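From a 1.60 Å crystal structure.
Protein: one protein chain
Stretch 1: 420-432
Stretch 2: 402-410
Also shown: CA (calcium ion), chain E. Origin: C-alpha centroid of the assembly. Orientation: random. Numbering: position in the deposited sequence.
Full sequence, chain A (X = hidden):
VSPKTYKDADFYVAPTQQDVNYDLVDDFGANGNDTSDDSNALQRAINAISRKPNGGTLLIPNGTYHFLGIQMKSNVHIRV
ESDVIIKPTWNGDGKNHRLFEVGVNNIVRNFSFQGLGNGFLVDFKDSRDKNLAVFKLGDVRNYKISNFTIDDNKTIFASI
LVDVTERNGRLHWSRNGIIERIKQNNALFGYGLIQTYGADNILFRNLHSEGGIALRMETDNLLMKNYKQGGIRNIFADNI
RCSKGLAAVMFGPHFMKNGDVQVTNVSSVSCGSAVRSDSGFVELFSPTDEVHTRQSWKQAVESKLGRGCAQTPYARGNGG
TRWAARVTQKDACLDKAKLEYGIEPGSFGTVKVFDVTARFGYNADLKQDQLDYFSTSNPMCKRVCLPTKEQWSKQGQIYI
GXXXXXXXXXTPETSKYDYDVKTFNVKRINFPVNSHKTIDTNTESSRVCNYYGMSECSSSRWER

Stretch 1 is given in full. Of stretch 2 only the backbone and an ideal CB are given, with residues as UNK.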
# COMPACT_ATOMS: atom_id res chain seq x y z
N ASP A 420 -16.76 -10.17 -6.03
CA ASP A 420 -16.48 -9.72 -7.38
C ASP A 420 -15.93 -8.31 -7.48
O ASP A 420 -16.43 -7.38 -6.85
CB ASP A 420 -17.73 -9.81 -8.25
CG ASP A 420 -18.29 -11.22 -8.31
OD1 ASP A 420 -17.51 -12.18 -8.49
OD2 ASP A 420 -19.53 -11.35 -8.20
N VAL A 421 -14.88 -8.17 -8.28
CA VAL A 421 -14.28 -6.88 -8.53
C VAL A 421 -14.66 -6.62 -9.97
O VAL A 421 -14.05 -7.15 -10.90
CB VAL A 421 -12.75 -6.94 -8.38
CG1 VAL A 421 -12.14 -5.61 -8.82
CG2 VAL A 421 -12.38 -7.23 -6.93
N LYS A 422 -15.71 -5.82 -10.17
CA LYS A 422 -16.19 -5.51 -11.50
C LYS A 422 -15.32 -4.44 -12.14
O LYS A 422 -15.09 -3.38 -11.55
CB LYS A 422 -17.65 -5.05 -11.46
CG LYS A 422 -18.63 -6.11 -10.96
CD LYS A 422 -20.07 -5.68 -11.19
CE LYS A 422 -21.06 -6.80 -10.91
NZ LYS A 422 -21.65 -6.74 -9.54
N THR A 423 -14.83 -4.71 -13.34
CA THR A 423 -13.99 -3.75 -14.05
C THR A 423 -14.73 -3.22 -15.26
O THR A 423 -15.48 -3.94 -15.92
CB THR A 423 -12.67 -4.39 -14.50
OG1 THR A 423 -12.95 -5.48 -15.39
CG2 THR A 423 -11.90 -4.91 -13.30
N PHE A 424 -14.52 -1.94 -15.55
CA PHE A 424 -15.16 -1.29 -16.69
C PHE A 424 -14.13 -0.55 -17.53
O PHE A 424 -13.18 0.03 -16.99
CB PHE A 424 -16.24 -0.30 -16.22
CG PHE A 424 -17.29 -0.92 -15.34
CD1 PHE A 424 -17.04 -1.16 -14.00
CD2 PHE A 424 -18.54 -1.25 -15.86
CE1 PHE A 424 -18.01 -1.73 -13.18
CE2 PHE A 424 -19.52 -1.81 -15.05
CZ PHE A 424 -19.26 -2.06 -13.71
N ASN A 425 -14.33 -0.57 -18.84
CA ASN A 425 -13.44 0.12 -19.77
C ASN A 425 -11.97 -0.23 -19.54
O ASN A 425 -11.16 0.64 -19.21
CB ASN A 425 -13.66 1.63 -19.67
CG ASN A 425 -12.86 2.41 -20.69
OD1 ASN A 425 -12.67 1.97 -21.82
ND2 ASN A 425 -12.40 3.60 -20.30
N VAL A 426 -11.65 -1.51 -19.71
CA VAL A 426 -10.28 -2.00 -19.54
C VAL A 426 -9.58 -1.96 -20.89
O VAL A 426 -10.11 -2.44 -21.89
CB VAL A 426 -10.28 -3.45 -19.02
CG1 VAL A 426 -8.85 -3.95 -18.91
CG2 VAL A 426 -10.97 -3.51 -17.67
N LYS A 427 -8.37 -1.40 -20.92
CA LYS A 427 -7.61 -1.29 -22.15
C LYS A 427 -6.15 -1.68 -21.96
O LYS A 427 -5.58 -1.50 -20.89
CB LYS A 427 -7.67 0.14 -22.68
CG LYS A 427 -9.07 0.62 -23.06
CD LYS A 427 -9.06 2.10 -23.42
CE LYS A 427 -10.44 2.58 -23.84
NZ LYS A 427 -10.91 1.92 -25.09
N ARG A 428 -5.57 -2.24 -23.02
CA ARG A 428 -4.17 -2.64 -23.00
C ARG A 428 -3.45 -1.89 -24.10
O ARG A 428 -4.03 -1.59 -25.15
CB ARG A 428 -4.02 -4.14 -23.24
CG ARG A 428 -4.52 -5.02 -22.11
CD ARG A 428 -4.20 -6.46 -22.43
NE ARG A 428 -4.82 -6.86 -23.69
CZ ARG A 428 -4.42 -7.89 -24.42
NH1 ARG A 428 -3.40 -8.64 -24.02
NH2 ARG A 428 -5.04 -8.17 -25.56
N ILE A 429 -2.18 -1.59 -23.87
CA ILE A 429 -1.36 -0.89 -24.84
C ILE A 429 -0.04 -1.61 -25.06
O ILE A 429 0.67 -1.94 -24.11
CB ILE A 429 -1.05 0.55 -24.37
CG1 ILE A 429 -2.35 1.34 -24.19
CG2 ILE A 429 -0.13 1.24 -25.38
CD1 ILE A 429 -2.13 2.75 -23.67
N ASN A 430 0.28 -1.86 -26.33
CA ASN A 430 1.51 -2.51 -26.74
C ASN A 430 1.76 -3.93 -26.24
O ASN A 430 2.91 -4.35 -26.11
CB ASN A 430 2.72 -1.63 -26.40
CG ASN A 430 2.74 -0.34 -27.19
OD1 ASN A 430 1.94 -0.15 -28.11
ND2 ASN A 430 3.65 0.56 -26.83
N PHE A 431 0.70 -4.68 -25.96
CA PHE A 431 0.87 -6.05 -25.53
C PHE A 431 1.14 -6.90 -26.76
O PHE A 431 0.60 -6.63 -27.84
CB PHE A 431 -0.38 -6.56 -24.80
CG PHE A 431 -0.35 -6.32 -23.32
CD1 PHE A 431 -0.52 -5.05 -22.80
CD2 PHE A 431 -0.15 -7.39 -22.44
CE1 PHE A 431 -0.49 -4.83 -21.42
CE2 PHE A 431 -0.13 -7.18 -21.06
CZ PHE A 431 -0.30 -5.89 -20.55
N PRO A 432 1.99 -7.93 -26.62
CA PRO A 432 2.29 -8.79 -27.77
C PRO A 432 1.08 -9.63 -28.17
O PRO A 432 0.14 -9.79 -27.40
CB PRO A 432 3.45 -9.64 -27.26
CG PRO A 432 3.15 -9.76 -25.80
CD PRO A 432 2.74 -8.36 -25.43
N UNK A 402 8.16 -9.52 -18.52
CA UNK A 402 7.06 -8.86 -19.23
C UNK A 402 5.75 -8.82 -18.46
O UNK A 402 5.47 -9.69 -17.63
CB UNK A 402 6.82 -9.56 -20.57
N UNK A 403 4.96 -7.80 -18.74
CA UNK A 403 3.64 -7.64 -18.14
C UNK A 403 2.83 -8.85 -18.57
O UNK A 403 3.03 -9.37 -19.67
CB UNK A 403 2.97 -6.33 -18.56
N UNK A 404 1.92 -9.30 -17.72
CA UNK A 404 1.12 -10.48 -18.04
C UNK A 404 -0.31 -10.22 -18.48
O UNK A 404 -0.86 -10.97 -19.28
CB UNK A 404 1.09 -11.40 -16.82
N UNK A 405 -0.93 -9.16 -17.96
CA UNK A 405 -2.31 -8.88 -18.32
C UNK A 405 -2.72 -7.50 -17.86
O UNK A 405 -1.94 -6.78 -17.24
CB UNK A 405 -3.25 -9.93 -17.72
N UNK A 406 -3.96 -7.13 -18.16
CA UNK A 406 -4.49 -5.85 -17.73
C UNK A 406 -5.10 -6.10 -16.35
O UNK A 406 -4.96 -5.29 -15.43
CB UNK A 406 -5.51 -5.29 -18.72
N UNK A 407 -5.78 -7.23 -16.23
CA UNK A 407 -6.45 -7.60 -14.99
C UNK A 407 -6.22 -9.06 -14.61
O UNK A 407 -6.25 -9.95 -15.46
CB UNK A 407 -7.95 -7.33 -15.11
N UNK A 408 -5.97 -9.29 -13.33
CA UNK A 408 -5.79 -10.63 -12.81
C UNK A 408 -6.85 -10.78 -11.73
O UNK A 408 -6.94 -9.96 -10.81
CB UNK A 408 -4.38 -10.87 -12.28
N UNK A 409 -7.68 -11.80 -11.87
CA UNK A 409 -8.74 -12.05 -10.90
C UNK A 409 -8.74 -13.54 -10.58
O UNK A 409 -9.23 -14.34 -11.37
CB UNK A 409 -10.10 -11.60 -11.43
N UNK A 410 -8.19 -13.90 -9.43
CA UNK A 410 -8.14 -15.30 -9.04
C UNK A 410 -9.18 -15.66 -7.98
O UNK A 410 -8.99 -16.60 -7.21
CB UNK A 410 -6.74 -15.64 -8.52
CA CA E . -15.36 -13.34 -8.16

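Position 402 opens the stretch with phi/psi of -61/152, and no atom of stretch 1 lies within 5.5 Å of its ideal CB. Stretch 1 therefore sets no rule here, although the extended backbone with phi near -60° admits proline along with most other residues. The deposited residue is P402, which makes no contact with stretch 1.

Position 403 is more tightly specified. Its CA-to-CB bond points toward stretch 1, and the ideal CB sits 3.9 Å from CZ of F431, the far tip of that ring. The close approach favours a small side chain, or a longer one that turns off past the ring; alanine, serine, threonine or cysteine would all be reasonable. S403 is found, its CB 3.8 Å from F431 CZ. With chi1 in the m well, its OG hydrogen-bonds elsewhere in the structure, so the carbon meets the aromatic ring while the hydroxyl is satisfied by another partner.

At 404 the CA-to-CB bond points away, and the visible contact belongs to the backbone: the carbonyl C lies 4.0 Å from F431 CE2. Many side chains would serve; the deposited L404 comes closest to stretch 1 with its CB, 6.1 Å from F431 CE2, and makes no side-chain contact.

Position 405 also points away, its ideal CB 5.3 Å from F431 CE2. Again the main chain makes the contact: the N of 405 stands 3.8 Å from F431 CE2, at the ring edge and near its plane. The side chain is little constrained from this side, and A405 adds only a methyl group.

The sharpest rule comes at 406. The bond points toward stretch 1, and the ideal CB is already 3.5 Å from R428 CG and 3.6 Å from V426 CG1, with K427 O at 4.4 Å. Contact distance is thus reached at the first carbon, against two aliphatic groups, and a small apolar residue is the natural reading. A406 fits: its CB packs 3.6 Å from V426 CG1 and 3.6 Å from R428 CG, using the aliphatic part of the arginine.

At 407 the strand begins, and CB again points toward stretch 1, but with more room: T423 CG2 is 5.0 Å and V426 CG1 5.2 Å from the ideal CB. Two methyls across a gap invite a mid-sized apolar side chain, such as valine, isoleucine or leucine. V407, with chi1 t, brings CG2 to 4.1 Å from V426 CG1 and 4.3 Å from T423 CG2.

Position 408 is out of reach in the strand alternation, so stretch 1 leaves it free; it is I408.

Position 409 points toward stretch 1 again, with nothing within 5.5 Å of its ideal CB. The carbonyl O of V421 and the nearby calcium, held by D420 OD1 at 2.5 Å, suggest a polar or acidic group reaching through water. D409 OD2 accepts a hydrogen bond from one water (2.7 Å from OD2 to the water O), which also donates to V421 O (2.7 Å from the water O), and another from a second water, its O 2.7 Å from OD2, that binds the calcium.

Position 410 is out of reach and unconstrained; it is T410.

Stretch 2 402-410: PSLAAVIDT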
# COMPACT_ATOMS: atom_id res chain seq x y z
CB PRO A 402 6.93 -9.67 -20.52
CG PRO A 402 8.30 -10.27 -20.70
CD PRO A 402 8.68 -10.66 -19.31
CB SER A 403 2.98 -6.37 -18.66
OG SER A 403 3.74 -5.22 -18.31
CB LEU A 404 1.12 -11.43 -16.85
CG LEU A 404 2.36 -12.33 -16.73
CD1 LEU A 404 2.36 -13.04 -15.39
CD2 LEU A 404 2.36 -13.34 -17.88
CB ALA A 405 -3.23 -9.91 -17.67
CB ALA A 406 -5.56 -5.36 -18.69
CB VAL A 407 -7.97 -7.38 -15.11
CG1 VAL A 407 -8.68 -7.85 -13.84
CG2 VAL A 407 -8.26 -5.91 -15.37
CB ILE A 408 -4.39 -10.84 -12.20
CG1 ILE A 408 -3.33 -10.76 -13.30
CG2 ILE A 408 -4.32 -12.21 -11.52
CD1 ILE A 408 -1.91 -10.92 -12.80
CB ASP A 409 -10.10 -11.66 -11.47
CG ASP A 409 -11.22 -11.81 -10.46
OD1 ASP A 409 -11.12 -12.69 -9.58
OD2 ASP A 409 -12.22 -11.06 -10.56
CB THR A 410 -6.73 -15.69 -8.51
OG1 THR A 410 -6.37 -14.83 -7.42
CG2 THR A 410 -5.70 -15.55 -9.63
O HOH W 1 -11.85 -8.57 -11.64
O HOH W 2 -14.68 -11.40 -9.63
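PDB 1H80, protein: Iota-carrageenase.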